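CCHC-type domain-containing protein (Trypanosoma brucei brucei, PDB 7C45) is an RNase D-type ribonuclease that binds single-stranded RNA and probably trims guide RNAs as a metal-dependent 3'-5' exonuclease with two zinc knuckles. Local coordinates at residues Leu54-Leu59 against Ser111-Val116; Arg17-His22 against Val69-Asp74; Arg36-Asp41 against Arg94-Leu99. All blocks are in the same frame, centred on the assembly; numbering follows the deposited sequence.

Contact 1. Residues Leu54-Leu59 against Ser111-Val116. With nucleotides of chain B.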
loop_
_atom_site.group_PDB
_atom_site.type_symbol
_atom_site.label_atom_id
_atom_site.label_comp_id
_atom_site.label_asym_id
_atom_site.label_seq_id
_atom_site.Cartn_x
_atom_site.Cartn_y
_atom_site.Cartn_z
ATOM N N LEU A 54 -1.557 -14.481 -6.316
ATOM C CA LEU A 54 -1.242 -14.870 -4.949
ATOM C C LEU A 54 -1.602 -16.334 -4.748
ATOM O O LEU A 54 -2.558 -16.837 -5.334
ATOM C CB LEU A 54 -2.015 -14.027 -3.938
ATOM C CG LEU A 54 -1.628 -12.546 -3.823
ATOM C CD1 LEU A 54 -2.318 -11.967 -2.632
ATOM C CD2 LEU A 54 -0.133 -12.338 -3.714
ATOM N N GLY A 55 -0.836 -17.008 -3.901
ATOM C CA GLY A 55 -1.209 -18.334 -3.451
ATOM C C GLY A 55 -2.415 -18.303 -2.509
ATOM O O GLY A 55 -3.114 -17.303 -2.366
ATOM N N ARG A 56 -2.658 -19.446 -1.878
ATOM C CA ARG A 56 -3.826 -19.593 -1.010
ATOM C C ARG A 56 -3.800 -18.530 0.080
ATOM O O ARG A 56 -2.781 -18.337 0.732
ATOM C CB ARG A 56 -3.819 -20.979 -0.381
ATOM C CG ARG A 56 -5.030 -21.297 0.454
ATOM C CD ARG A 56 -4.918 -22.756 0.889
ATOM N NE ARG A 56 -6.001 -23.188 1.750
ATOM C CZ ARG A 56 -6.149 -24.434 2.166
ATOM N NH1 ARG A 56 -5.280 -25.372 1.780
ATOM N NH2 ARG A 56 -7.168 -24.748 2.953
ATOM N N ILE A 57 -4.906 -17.809 0.246
ATOM C CA ILE A 57 -4.939 -16.766 1.268
ATOM C C ILE A 57 -4.719 -17.383 2.640
ATOM O O ILE A 57 -5.364 -18.370 3.004
ATOM C CB ILE A 57 -6.266 -16.005 1.229
ATOM C CG1 ILE A 57 -6.331 -15.106 -0.009
ATOM C CG2 ILE A 57 -6.412 -15.190 2.491
ATOM C CD1 ILE A 57 -7.674 -14.478 -0.214
ATOM N N SER A 58 -3.796 -16.799 3.404
ATOM C CA SER A 58 -3.531 -17.229 4.772
ATOM C C SER A 58 -4.120 -16.239 5.773
ATOM O O SER A 58 -4.944 -16.605 6.616
ATOM C CB SER A 58 -2.025 -17.378 4.988
ATOM O OG SER A 58 -1.725 -17.774 6.311
ATOM N N LEU A 59 -3.708 -14.983 5.672
ATOM C CA LEU A 59 -4.181 -13.888 6.512
ATOM C C LEU A 59 -4.780 -12.782 5.653
ATOM O O LEU A 59 -4.303 -12.521 4.549
ATOM C CB LEU A 59 -3.029 -13.296 7.340
ATOM C CG LEU A 59 -2.281 -14.225 8.295
ATOM C CD1 LEU A 59 -1.093 -13.513 8.953
ATOM C CD2 LEU A 59 -3.260 -14.809 9.353
ATOM N N SER A 111 -11.295 -11.737 -5.266
ATOM C CA SER A 111 -12.339 -12.129 -6.206
ATOM C C SER A 111 -12.267 -13.622 -6.516
ATOM O O SER A 111 -13.280 -14.322 -6.450
ATOM C CB SER A 111 -12.234 -11.301 -7.490
ATOM O OG SER A 111 -13.199 -11.729 -8.444
ATOM N N CYS A 112 -11.077 -14.119 -6.843
ATOM C CA CYS A 112 -10.909 -15.520 -7.225
ATOM C C CYS A 112 -11.176 -16.457 -6.067
ATOM O O CYS A 112 -11.869 -17.470 -6.223
ATOM C CB CYS A 112 -9.495 -15.765 -7.721
ATOM S SG CYS A 112 -9.192 -15.114 -9.340
ATOM N N GLN A 113 -10.579 -16.168 -4.919
ATOM C CA GLN A 113 -10.626 -17.080 -3.788
ATOM C C GLN A 113 -11.829 -16.851 -2.894
ATOM O O GLN A 113 -12.397 -17.823 -2.383
ATOM C CB GLN A 113 -9.339 -16.971 -2.980
ATOM C CG GLN A 113 -8.123 -17.404 -3.766
ATOM C CD GLN A 113 -6.883 -17.375 -2.931
ATOM O OE1 GLN A 113 -6.856 -17.872 -1.797
ATOM N NE2 GLN A 113 -5.847 -16.765 -3.465
ATOM N N LEU A 114 -12.266 -15.601 -2.714
ATOM C CA LEU A 114 -13.343 -15.327 -1.779
ATOM C C LEU A 114 -14.647 -14.960 -2.457
ATOM O O LEU A 114 -15.689 -14.971 -1.791
ATOM C CB LEU A 114 -12.938 -14.198 -0.807
ATOM C CG LEU A 114 -11.667 -14.429 0.021
ATOM C CD1 LEU A 114 -11.457 -13.355 1.074
ATOM C CD2 LEU A 114 -11.686 -15.814 0.654
ATOM N N GLY A 115 -14.620 -14.663 -3.758
ATOM C CA GLY A 115 -15.804 -14.217 -4.463
ATOM C C GLY A 115 -16.283 -12.842 -4.063
ATOM O O GLY A 115 -17.470 -12.554 -4.155
ATOM N N VAL A 116 -15.381 -11.981 -3.618
ATOM C CA VAL A 116 -15.718 -10.651 -3.143
ATOM C C VAL A 116 -14.996 -9.632 -4.013
ATOM O O VAL A 116 -13.834 -9.822 -4.375
ATOM C CB VAL A 116 -15.358 -10.484 -1.652
ATOM C CG1 VAL A 116 -16.227 -11.393 -0.785
ATOM C CG2 VAL A 116 -13.921 -10.819 -1.422
ATOM P P U B 10 3.033 -7.734 0.416
ATOM O OP1 U B 10 2.199 -7.544 1.618
ATOM O OP2 U B 10 4.474 -7.342 0.421
ATOM O "O5'" U B 10 2.955 -9.264 -0.036
ATOM C "C5'" U B 10 1.737 -9.980 0.085
ATOM C "C4'" U B 10 1.866 -11.389 -0.429
ATOM O "O4'" U B 10 2.481 -11.358 -1.732
ATOM C "C3'" U B 10 2.761 -12.315 0.375
ATOM O "O3'" U B 10 2.100 -12.878 1.485
ATOM C "C2'" U B 10 3.169 -13.359 -0.650
ATOM O "O2'" U B 10 2.122 -14.306 -0.811
ATOM C "C1'" U B 10 3.264 -12.515 -1.920
ATOM N N1 U B 10 4.646 -12.098 -2.220
ATOM C C2 U B 10 5.429 -13.042 -2.846
ATOM O O2 U B 10 5.005 -14.156 -3.115
ATOM N N3 U B 10 6.706 -12.625 -3.124
ATOM C C4 U B 10 7.246 -11.384 -2.850
ATOM O O4 U B 10 8.412 -11.164 -3.163
ATOM C C5 U B 10 6.363 -10.457 -2.210
ATOM C C6 U B 10 5.114 -10.837 -1.924
HETATM O O HOH W 1 -5.126 -15.396 -6.152
#

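Contact 2. Residues Arg17-His22 against Val69-Asp74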
loop_
_atom_site.group_PDB
_atom_site.type_symbol
_atom_site.label_atom_id
_atom_site.label_comp_id
_atom_site.label_asym_id
_atom_site.label_seq_id
_atom_site.Cartn_x
_atom_site.Cartn_y
_atom_site.Cartn_z
ATOM N N ARG A 17 -4.195 -8.329 16.865
ATOM C CA ARG A 17 -5.113 -9.276 17.486
ATOM C C ARG A 17 -5.454 -10.337 16.456
ATOM O O ARG A 17 -6.032 -10.008 15.423
ATOM C CB ARG A 17 -6.386 -8.583 17.946
ATOM C CG ARG A 17 -7.261 -9.419 18.829
ATOM C CD ARG A 17 -8.014 -8.478 19.747
ATOM N NE ARG A 17 -7.060 -7.653 20.468
ATOM C CZ ARG A 17 -7.314 -6.436 20.935
ATOM N NH1 ARG A 17 -6.360 -5.769 21.579
ATOM N NH2 ARG A 17 -8.508 -5.875 20.742
ATOM N N VAL A 18 -5.100 -11.592 16.744
ATOM C CA VAL A 18 -5.395 -12.691 15.827
ATOM C C VAL A 18 -6.884 -12.999 15.869
ATOM O O VAL A 18 -7.457 -13.212 16.942
ATOM C CB VAL A 18 -4.579 -13.940 16.193
ATOM C CG1 VAL A 18 -5.002 -15.122 15.302
ATOM C CG2 VAL A 18 -3.102 -13.668 16.070
ATOM N N VAL A 19 -7.510 -13.044 14.712
ATOM C CA VAL A 19 -8.936 -13.328 14.617
ATOM C C VAL A 19 -9.059 -14.720 14.007
ATOM O O VAL A 19 -8.964 -14.892 12.789
ATOM C CB VAL A 19 -9.680 -12.258 13.805
ATOM C CG1 VAL A 19 -11.155 -12.609 13.658
ATOM C CG2 VAL A 19 -9.524 -10.894 14.506
ATOM N N ASP A 20 -9.248 -15.734 14.861
ATOM C CA ASP A 20 -9.185 -17.105 14.381
ATOM C C ASP A 20 -10.312 -17.980 14.920
ATOM O O ASP A 20 -10.271 -19.197 14.728
ATOM C CB ASP A 20 -7.827 -17.717 14.703
ATOM C CG ASP A 20 -7.501 -17.712 16.181
ATOM O OD1 ASP A 20 -8.235 -17.103 16.996
ATOM O OD2 ASP A 20 -6.466 -18.302 16.512
ATOM N N THR A 21 -11.318 -17.386 15.560
ATOM C CA THR A 21 -12.532 -18.084 15.931
ATOM C C THR A 21 -13.735 -17.274 15.469
ATOM O O THR A 21 -13.657 -16.072 15.208
ATOM C CB THR A 21 -12.632 -18.316 17.446
ATOM O OG1 THR A 21 -12.820 -17.061 18.107
ATOM C CG2 THR A 21 -11.350 -18.951 17.970
ATOM N N HIS A 22 -14.873 -17.963 15.387
ATOM C CA HIS A 22 -16.113 -17.296 15.018
ATOM C C HIS A 22 -16.451 -16.180 16.002
ATOM O O HIS A 22 -16.870 -15.093 15.590
ATOM C CB HIS A 22 -17.241 -18.331 14.936
ATOM C CG HIS A 22 -18.536 -17.780 14.426
ATOM N ND1 HIS A 22 -18.692 -17.320 13.135
ATOM C CD2 HIS A 22 -19.736 -17.617 15.030
ATOM C CE1 HIS A 22 -19.931 -16.896 12.967
ATOM N NE2 HIS A 22 -20.585 -17.066 14.102
ATOM N N VAL A 69 -6.214 -1.051 16.829
ATOM C CA VAL A 69 -5.798 -2.445 16.795
ATOM C C VAL A 69 -5.585 -2.836 15.338
ATOM O O VAL A 69 -6.199 -2.267 14.436
ATOM C CB VAL A 69 -6.849 -3.382 17.457
ATOM C CG1 VAL A 69 -8.064 -3.534 16.580
ATOM C CG2 VAL A 69 -6.264 -4.753 17.773
ATOM N N VAL A 70 -4.743 -3.836 15.116
ATOM C CA VAL A 70 -4.605 -4.475 13.807
ATOM C C VAL A 70 -5.254 -5.851 13.899
ATOM O O VAL A 70 -4.835 -6.679 14.715
ATOM C CB VAL A 70 -3.131 -4.592 13.389
ATOM C CG1 VAL A 70 -2.988 -5.409 12.091
ATOM C CG2 VAL A 70 -2.513 -3.207 13.259
ATOM N N PHE A 71 -6.299 -6.080 13.115
ATOM C CA PHE A 71 -6.923 -7.402 13.111
ATOM C C PHE A 71 -6.159 -8.281 12.136
ATOM O O PHE A 71 -5.941 -7.880 10.994
ATOM C CB PHE A 71 -8.390 -7.329 12.703
ATOM C CG PHE A 71 -9.290 -6.633 13.712
ATOM C CD1 PHE A 71 -9.431 -7.132 14.991
ATOM C CD2 PHE A 71 -10.036 -5.511 13.331
ATOM C CE1 PHE A 71 -10.274 -6.514 15.898
ATOM C CE2 PHE A 71 -10.876 -4.874 14.228
ATOM C CZ PHE A 71 -11.009 -5.379 15.507
ATOM N N LEU A 72 -5.752 -9.466 12.578
ATOM C CA LEU A 72 -5.146 -10.447 11.684
ATOM C C LEU A 72 -6.174 -11.553 11.492
ATOM O O LEU A 72 -6.336 -12.414 12.360
ATOM C CB LEU A 72 -3.841 -10.995 12.241
ATOM C CG LEU A 72 -2.780 -9.945 12.573
ATOM C CD1 LEU A 72 -1.610 -10.616 13.241
ATOM C CD2 LEU A 72 -2.347 -9.236 11.288
ATOM N N PHE A 73 -6.873 -11.521 10.372
ATOM C CA PHE A 73 -7.910 -12.509 10.123
ATOM C C PHE A 73 -7.246 -13.790 9.652
ATOM O O PHE A 73 -6.624 -13.810 8.591
ATOM C CB PHE A 73 -8.903 -12.015 9.083
ATOM C CG PHE A 73 -9.780 -10.905 9.569
ATOM C CD1 PHE A 73 -10.882 -11.185 10.360
ATOM C CD2 PHE A 73 -9.509 -9.589 9.237
ATOM C CE1 PHE A 73 -11.701 -10.174 10.811
ATOM C CE2 PHE A 73 -10.339 -8.563 9.675
ATOM C CZ PHE A 73 -11.440 -8.861 10.455
ATOM N N ASP A 74 -7.373 -14.857 10.442
ATOM C CA ASP A 74 -6.801 -16.144 10.058
ATOM C C ASP A 74 -7.819 -16.846 9.159
ATOM O O ASP A 74 -8.633 -17.666 9.592
ATOM C CB ASP A 74 -6.439 -16.961 11.291
ATOM C CG ASP A 74 -5.732 -18.255 10.943
ATOM O OD1 ASP A 74 -5.734 -18.636 9.766
ATOM O OD2 ASP A 74 -5.192 -18.904 11.853
HETATM O O HOH W 2 -4.342 -18.826 14.412
#

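Contact 3. Residues Arg36-Asp41 against Arg94-Leu99. With CA (calcium ion), chain E; CA (calcium ion), chain F; nucleotides of chain B.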
loop_
_atom_site.group_PDB
_atom_site.type_symbol
_atom_site.label_atom_id
_atom_site.label_comp_id
_atom_site.label_asym_id
_atom_site.label_seq_id
_atom_site.Cartn_x
_atom_site.Cartn_y
_atom_site.Cartn_z
ATOM N N ARG A 36 -14.702 4.568 8.961
ATOM C CA ARG A 36 -14.753 5.335 7.728
ATOM C C ARG A 36 -13.675 4.922 6.738
ATOM O O ARG A 36 -13.886 5.040 5.526
ATOM C CB ARG A 36 -14.599 6.835 8.026
ATOM C CG ARG A 36 -15.636 7.403 8.991
ATOM C CD ARG A 36 -17.054 7.146 8.488
ATOM N NE ARG A 36 -17.171 7.508 7.090
ATOM C CZ ARG A 36 -18.088 7.016 6.266
ATOM N NH1 ARG A 36 -18.113 7.417 4.996
ATOM N NH2 ARG A 36 -18.974 6.120 6.699
ATOM N N SER A 37 -12.518 4.476 7.233
ATOM C CA SER A 37 -11.434 3.972 6.399
ATOM C C SER A 37 -10.858 2.704 7.018
ATOM O O SER A 37 -10.658 2.639 8.233
ATOM C CB SER A 37 -10.322 5.013 6.230
ATOM O OG SER A 37 -10.829 6.165 5.604
ATOM N N ILE A 38 -10.591 1.701 6.177
ATOM C CA ILE A 38 -10.005 0.437 6.616
ATOM C C ILE A 38 -8.809 0.137 5.728
ATOM O O ILE A 38 -8.976 -0.071 4.527
ATOM C CB ILE A 38 -11.000 -0.734 6.539
ATOM C CG1 ILE A 38 -12.284 -0.433 7.307
ATOM C CG2 ILE A 38 -10.334 -2.024 7.024
ATOM C CD1 ILE A 38 -13.314 -1.455 7.067
ATOM N N ALA A 39 -7.614 0.124 6.314
ATOM C CA ALA A 39 -6.418 -0.321 5.614
ATOM C C ALA A 39 -6.428 -1.843 5.525
ATOM O O ALA A 39 -6.630 -2.512 6.541
ATOM C CB ALA A 39 -5.169 0.147 6.349
ATOM N N LEU A 40 -6.179 -2.373 4.329
ATOM C CA LEU A 40 -6.209 -3.814 4.090
ATOM C C LEU A 40 -4.903 -4.304 3.491
ATOM O O LEU A 40 -4.207 -3.573 2.788
ATOM C CB LEU A 40 -7.331 -4.206 3.163
ATOM C CG LEU A 40 -8.732 -4.068 3.732
ATOM C CD1 LEU A 40 -9.744 -4.282 2.628
ATOM C CD2 LEU A 40 -8.972 -5.080 4.854
ATOM N N ASP A 41 -4.613 -5.574 3.757
ATOM C CA ASP A 41 -3.424 -6.249 3.267
ATOM C C ASP A 41 -3.737 -7.741 3.287
ATOM O O ASP A 41 -4.641 -8.188 3.995
ATOM C CB ASP A 41 -2.225 -5.881 4.137
ATOM C CG ASP A 41 -0.902 -6.368 3.596
ATOM O OD1 ASP A 41 -0.789 -6.670 2.411
ATOM O OD2 ASP A 41 0.035 -6.416 4.399
ATOM N N ARG A 94 -19.543 0.971 -0.530
ATOM C CA ARG A 94 -18.789 2.088 -1.083
ATOM C C ARG A 94 -18.592 3.227 -0.080
ATOM O O ARG A 94 -17.696 4.051 -0.273
ATOM C CB ARG A 94 -19.476 2.579 -2.358
ATOM C CG ARG A 94 -20.755 3.328 -2.137
ATOM N N GLU A 95 -19.359 3.263 1.010
ATOM C CA GLU A 95 -19.259 4.337 1.991
ATOM C C GLU A 95 -18.114 4.159 2.981
ATOM O O GLU A 95 -17.812 5.097 3.729
ATOM C CB GLU A 95 -20.583 4.477 2.759
ATOM C CG GLU A 95 -21.681 5.138 1.959
ATOM C CD GLU A 95 -21.213 6.419 1.298
ATOM O OE1 GLU A 95 -20.684 7.302 2.006
ATOM O OE2 GLU A 95 -21.355 6.538 0.063
ATOM N N ILE A 96 -17.483 2.989 3.017
ATOM C CA ILE A 96 -16.293 2.749 3.815
ATOM C C ILE A 96 -15.113 2.635 2.854
ATOM O O ILE A 96 -15.080 1.729 2.010
ATOM C CB ILE A 96 -16.441 1.480 4.665
ATOM C CG1 ILE A 96 -17.729 1.541 5.484
ATOM C CG2 ILE A 96 -15.227 1.267 5.538
ATOM C CD1 ILE A 96 -17.952 0.321 6.269
ATOM N N ARG A 97 -14.145 3.536 2.985
ATOM C CA ARG A 97 -12.989 3.532 2.100
ATOM C C ARG A 97 -12.047 2.404 2.501
ATOM O O ARG A 97 -11.666 2.284 3.664
ATOM C CB ARG A 97 -12.271 4.884 2.154
ATOM C CG ARG A 97 -10.987 4.961 1.370
ATOM C CD ARG A 97 -10.403 6.362 1.427
ATOM N NE ARG A 97 -11.254 7.320 0.739
ATOM C CZ ARG A 97 -11.415 8.574 1.137
ATOM N NH1 ARG A 97 -10.785 9.010 2.228
ATOM N NH2 ARG A 97 -12.212 9.381 0.453
ATOM N N LYS A 98 -11.700 1.552 1.548
ATOM C CA LYS A 98 -10.710 0.517 1.779
ATOM C C LYS A 98 -9.387 1.014 1.195
ATOM O O LYS A 98 -9.324 1.368 0.015
ATOM C CB LYS A 98 -11.159 -0.805 1.156
ATOM C CG LYS A 98 -12.047 -1.689 2.104
ATOM C CD LYS A 98 -13.427 -1.086 2.374
ATOM C CE LYS A 98 -14.345 -1.306 1.180
ATOM N NZ LYS A 98 -15.673 -0.671 1.197
ATOM N N LEU A 99 -8.351 1.054 2.026
ATOM C CA LEU A 99 -7.029 1.551 1.670
ATOM C C LEU A 99 -6.086 0.382 1.412
ATOM O O LEU A 99 -5.923 -0.485 2.273
ATOM C CB LEU A 99 -6.469 2.415 2.797
ATOM C CG LEU A 99 -7.311 3.626 3.200
ATOM C CD1 LEU A 99 -6.913 4.067 4.591
ATOM C CD2 LEU A 99 -7.102 4.759 2.225
HETATM CA CA CA E . 1.944 -7.332 3.818
HETATM CA CA CA F . 0.436 -6.364 0.374
ATOM P P U B 10 3.033 -7.734 0.416
ATOM O OP1 U B 10 2.199 -7.544 1.618
ATOM O OP2 U B 10 4.474 -7.342 0.421
ATOM O "O5'" U B 10 2.955 -9.264 -0.036
ATOM C "C5'" U B 10 1.737 -9.980 0.085
ATOM C "C4'" U B 10 1.866 -11.389 -0.429
ATOM O "O4'" U B 10 2.481 -11.358 -1.732
ATOM C "C3'" U B 10 2.761 -12.315 0.375
ATOM O "O3'" U B 10 2.100 -12.878 1.485
ATOM C "C2'" U B 10 3.169 -13.359 -0.650
ATOM O "O2'" U B 10 2.122 -14.306 -0.811
ATOM C "C1'" U B 10 3.264 -12.515 -1.920
ATOM N N1 U B 10 4.646 -12.098 -2.220
ATOM C C2 U B 10 5.429 -13.042 -2.846
ATOM O O2 U B 10 5.005 -14.156 -3.115
ATOM N N3 U B 10 6.706 -12.625 -3.124
ATOM C C4 U B 10 7.246 -11.384 -2.850
ATOM O O4 U B 10 8.412 -11.164 -3.163
ATOM C C5 U B 10 6.363 -10.457 -2.210
ATOM C C6 U B 10 5.114 -10.837 -1.924
HETATM O O HOH W 3 -8.936 7.435 4.214
HETATM O O HOH W 4 2.771 -6.644 6.475
HETATM O O HOH W 5 4.251 -8.106 4.327
HETATM O O HOH W 6 -0.881 -8.248 -0.244
HETATM O O HOH W 7 1.092 -4.016 0.476
HETATM O O HOH W 8 -1.180 -5.204 -1.100
#

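Contact 1. Residues Leu54-Leu59 against Ser111-Val116
Gln-113, on the last turns of helix 104-114, reaches across to the backbone that leads into strand 57-64. Its CG lies anti to the carbonyl carbon (chi1 -64°) and the chain runs extended beyond it, so the amide arrives end-on. Gln-113 NE2 donates to Gly-55 O at 3.0 Å; that oxygen lies close to the amide plane, although the N-H approaches from above the carbonyl plane of Gly-55. Gln-113 OE1 accepts from Ile-57 N at 2.8 Å, the N-H lying in its carbonyl plane and on a lone pair. A donor beside an acceptor suits glutamine to gripping a peptide C=O and N-H two residues apart, and the two bonds fix the amide's rotation. Water 1 bridges NE2 to Leu-54 O. Ile-57 crosses the same amide obliquely, its CG1 3.3 Å from Gln-113 OE1. Leu-114 CG lies 4.0 Å from Ile-57 CD1. Gly-115 leaves the helix with positive phi (69°), easy without a CB. Leu-54 turns to the RNA, its CD2 3.4 Å from O4' of U10 of chain B. This pairing of a helix-end glutamine with the backbone entering an inner strand of the exonuclease sheet comes just ahead of a classic beta bulge, where Ser-58 and Leu-59 both face Glu-43. Leu-114 rests against Pro-80, Phe-83 and Val-84 of helix 80-92, and Ile-57 against Val-75 of helix 75-78.

Contact 2. Residues Arg17-His22 against Val69-Asp74
Val-19 stands at the apolar centre of the parallel edge pair 16-19 and 70-74, in the mixed sheet of the RNase H-like 3'-5' exonuclease fold. Val-19 CG1, anti to the backbone N, lies 3.6 Å from Phe-73 CD1, while Val-19 CG2 reaches Phe-71 CD1 at 3.8 Å. A beta-branched residue suits this place because it can touch both rings. These rings pack on helix 22-33, whereas Val-18 and Leu-72 point to the other face, toward Leu-185 of helix 182-202. Val-69 CG1 sits 3.6 Å above one face of the Phe-71 ring.

Around this core run alternating parallel-strand bonds: Arg-17 N to Val-70 O, Leu-72 N to Arg-17 O (almost straight, 176°), Val-19 N to Leu-72 O and Asp-74 N to Val-19 O. Farther out, Arg-17 bends at chi3, and Val-69 CG2 sits over the centre of one face of its guanidinium. At the other end Asp-20 OD1 forms a salt bridge with Lys-24; Asp-74 OD2 forms one with Arg-178 and a hydrogen bond with Thr-77 OG1. The two bases probably ease the repulsion between the acids. Water 2 donates to both, 3.0 Å from Asp-20 OD2 and 2.7 Å from Asp-74 OD2.

Contact 3. Residues Arg36-Asp41 against Arg94-Leu99
Four backbone hydrogen bonds join strands 37-44 and 97-100 in parallel register: Arg-97 N to Arg-36 O, Ile-38 N to Arg-97 O, Leu-99 N to Ile-38 O and Leu-40 N to Leu-99 O. Two donors, Ile-38 N and Leu-40 N, arrive nearly along the C=O axis.

In apolar contact, Ile-38 and Ile-96 cross obliquely, with Ile-38 CD1 3.7 Å from Ile-96 CG2, and Leu-40 lies alongside the lysine stem, its CD1 3.5 Å from Lys-98 CG. On the reverse face the small side chains of Ser-37 and Ala-39 adjoin Leu-99, which packs on helix 182-202.

Among the polar groups, Lys-98 bends at chi2 and chi3 so that NZ turns back to Ile-96 O at 2.6 Å; Leu-90 O and Glu-119 O also accept from this buried ammonium. Lysine suits both tasks, its methylenes meeting leucine while carbonyls hold its charge. Arg-97 is paired with Glu-216, and water 3 links its NH1 to Ser-37 OG.

Metal coordination comes at Asp-41, within the strand. Its CG is anti to the backbone N (chi1 -172°), and the carboxylate bridges two calcium ions: Asp-41 OD2 binds that of chain E at 2.2 Å, OD1 that of chain F at 2.4 Å. OP1 of U10 of chain B bridges the same pair. With Glu-43 and Asp-191 on the chain E ion, this is the two-metal acidic site characteristic of the DEDD exonuclease superfamily, to which RNase D belongs.

Overall arrangement
After helix 4-12, strand 16-19 is the first strand, and contact 2 closes the 46 residues between 17-22 and 69-74. Contact 3 opens inside that span at 36-41 and closes beyond it at 94-99; contact 1 opens at 54-59 and closes last, at 111-116. Each pair of contacts therefore crosses and none is nested. Contacts 2 and 3 set parallel pairs on either side of strand 57-64 in one mixed sheet, while contact 1 brings in the helix that follows strand 97-100. Contacts 1 and 2 touch where Leu-59 CD2 lies 3.6 Å from Phe-73 O. Contacts 1 and 3 both approach U10 of chain B, from its sugar and its phosphate respectively.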